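Local coordinates for kinesin-like protein (Caenorhabditis elegans, PDB 5X3E), which probably works as a kinesin-6 motor that couples ATP hydrolysis to force and movement on microtubules, at residues Leu115-Gly120 / Cys330-Ala335. Numbering follows the deposited sequence.
Sequences LLFTYG and CLVDLA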
loop_
_atom_site.group_PDB
_atom_site.type_symbol
_atom_site.label_atom_id
_atom_site.label_comp_id
_atom_site.label_asym_id
_atom_site.label_seq_id
_atom_site.Cartn_x
_atom_site.Cartn_y
_atom_site.Cartn_z
ATOM N N LEU A 115 5.257 4.000 -0.261
ATOM C CA LEU A 115 4.516 3.259 0.752
ATOM C C LEU A 115 3.412 4.141 1.317
ATOM O O LEU A 115 3.660 5.296 1.676
ATOM C CB LEU A 115 5.450 2.787 1.875
ATOM C CG LEU A 115 4.830 2.132 3.111
ATOM C CD1 LEU A 115 3.993 0.926 2.731
ATOM C CD2 LEU A 115 5.931 1.725 4.073
ATOM N N LEU A 116 2.198 3.600 1.398
ATOM C CA LEU A 116 1.047 4.353 1.888
ATOM C C LEU A 116 0.271 3.511 2.890
ATOM O O LEU A 116 -0.141 2.389 2.573
ATOM C CB LEU A 116 0.144 4.785 0.732
ATOM C CG LEU A 116 -0.913 5.873 0.961
ATOM C CD1 LEU A 116 -1.245 6.433 -0.379
ATOM C CD2 LEU A 116 -2.185 5.354 1.624
ATOM N N PHE A 117 0.080 4.050 4.094
ATOM C CA PHE A 117 -0.722 3.432 5.140
ATOM C C PHE A 117 -2.038 4.181 5.311
ATOM O O PHE A 117 -2.093 5.406 5.174
ATOM C CB PHE A 117 -0.012 3.449 6.496
ATOM C CG PHE A 117 1.276 2.693 6.538
ATOM C CD1 PHE A 117 1.284 1.316 6.710
ATOM C CD2 PHE A 117 2.482 3.365 6.469
ATOM C CE1 PHE A 117 2.475 0.617 6.776
ATOM C CE2 PHE A 117 3.671 2.677 6.536
ATOM C CZ PHE A 117 3.671 1.299 6.691
ATOM N N THR A 118 -3.093 3.440 5.639
ATOM C CA THR A 118 -4.294 4.015 6.237
ATOM C C THR A 118 -4.397 3.502 7.668
ATOM O O THR A 118 -4.350 2.290 7.902
ATOM C CB THR A 118 -5.564 3.674 5.441
ATOM O OG1 THR A 118 -5.687 2.257 5.279
ATOM C CG2 THR A 118 -5.537 4.338 4.075
ATOM N N TYR A 119 -4.504 4.427 8.616
ATOM C CA TYR A 119 -4.489 4.128 10.042
ATOM C C TYR A 119 -5.758 4.661 10.698
ATOM O O TYR A 119 -6.345 5.640 10.230
ATOM C CB TYR A 119 -3.251 4.748 10.702
ATOM C CG TYR A 119 -3.092 4.441 12.170
ATOM C CD1 TYR A 119 -2.349 3.350 12.591
ATOM C CD2 TYR A 119 -3.674 5.252 13.137
ATOM C CE1 TYR A 119 -2.200 3.062 13.932
ATOM C CE2 TYR A 119 -3.533 4.971 14.480
ATOM C CZ TYR A 119 -2.792 3.874 14.872
ATOM O OH TYR A 119 -2.638 3.587 16.208
ATOM N N GLY A 120 -6.191 4.010 11.767
ATOM C CA GLY A 120 -7.305 4.525 12.541
ATOM C C GLY A 120 -8.108 3.414 13.189
ATOM O O GLY A 120 -7.750 2.241 13.140
ATOM N N CYS A 330 3.244 0.510 -2.668
ATOM C CA CYS A 330 2.723 -0.409 -1.672
ATOM C C CYS A 330 1.654 0.296 -0.846
ATOM O O CYS A 330 1.925 1.326 -0.220
ATOM C CB CYS A 330 3.854 -0.927 -0.786
ATOM S SG CYS A 330 3.277 -2.012 0.506
ATOM N N LEU A 331 0.447 -0.266 -0.844
ATOM C CA LEU A 331 -0.710 0.296 -0.158
ATOM C C LEU A 331 -1.100 -0.647 0.973
ATOM O O LEU A 331 -1.418 -1.815 0.727
ATOM C CB LEU A 331 -1.876 0.483 -1.132
ATOM C CG LEU A 331 -1.608 1.405 -2.323
ATOM C CD1 LEU A 331 -2.706 1.253 -3.352
ATOM C CD2 LEU A 331 -1.498 2.853 -1.864
ATOM N N VAL A 332 -1.080 -0.141 2.204
ATOM C CA VAL A 332 -1.252 -0.962 3.398
ATOM C C VAL A 332 -2.466 -0.460 4.160
ATOM O O VAL A 332 -2.532 0.720 4.529
ATOM C CB VAL A 332 -0.004 -0.929 4.293
ATOM C CG1 VAL A 332 -0.209 -1.802 5.527
ATOM C CG2 VAL A 332 1.215 -1.368 3.502
ATOM N N ASP A 333 -3.417 -1.357 4.403
ATOM C CA ASP A 333 -4.619 -1.052 5.171
ATOM C C ASP A 333 -4.429 -1.680 6.549
ATOM O O ASP A 333 -4.677 -2.873 6.743
ATOM C CB ASP A 333 -5.865 -1.576 4.465
ATOM C CG ASP A 333 -7.148 -1.103 5.117
ATOM O OD1 ASP A 333 -7.069 -0.208 5.980
ATOM O OD2 ASP A 333 -8.231 -1.624 4.773
ATOM N N LEU A 334 -3.973 -0.867 7.499
ATOM C CA LEU A 334 -3.582 -1.351 8.811
ATOM C C LEU A 334 -4.778 -1.889 9.584
ATOM O O LEU A 334 -5.938 -1.575 9.302
ATOM C CB LEU A 334 -2.917 -0.239 9.620
ATOM C CG LEU A 334 -1.584 0.262 9.068
ATOM C CD1 LEU A 334 -1.099 1.458 9.861
ATOM C CD2 LEU A 334 -0.540 -0.850 9.069
ATOM N N ALA A 335 -4.477 -2.748 10.554
ATOM C CA ALA A 335 -5.493 -3.204 11.484
ATOM C C ALA A 335 -5.982 -2.034 12.328
ATOM O O ALA A 335 -5.273 -1.045 12.531
ATOM C CB ALA A 335 -4.939 -4.310 12.379
HETATM O O HOH W 1 -4.815 1.492 12.447
#
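Phe117 and Val332 sit side by side on one face of two parallel strands, CD1 of the Phe117 ring 3.5 Å from CB of Val332. Leu115 fills in behind: its CD1 lies over the rim of one face of the Phe117 ring and also meets CG2 of Val332 at 3.7 Å. The backbones are joined by hydrogen bonds from Leu116 N to Cys330 O, Val332 N to Leu116 O (2.7 Å) and Thr118 N to Val332 O. A fourth, Leu334 N to Thr118 O at 3.2 Å, carries the pairing past Asp333. Leu334 closes the apolar side: with CG anti to its carbonyl carbon (chi1 -65°), its branches divide, CD2 going to Phe117 CD1 and CD1 reaching the Tyr119 ring edge, 3.5 Å from Tyr119 CD1. An alanine at Leu334 would probably leave a gap between these two rings and let the Tyr119 ring shift.

Against that tight apolar face, the opposite face and the C-terminal end are looser: Thr118 OG1 gives only a weak hydrogen bond to OD1 of the partly exposed Asp333, and where the chains diverge a water bridges Gly120 N to Ala335 O (2.6 Å from the water). Gly120 probably opens the P-loop, its O accepting a hydrogen bond from Lys126 NZ. In the central sheet of the motor domain, strand 404-411 flanks 115-119 and strand 296-307 flanks 330-333; helix 93-109 packs on Leu116, and helix 126-130 meets Thr118 and Asp333.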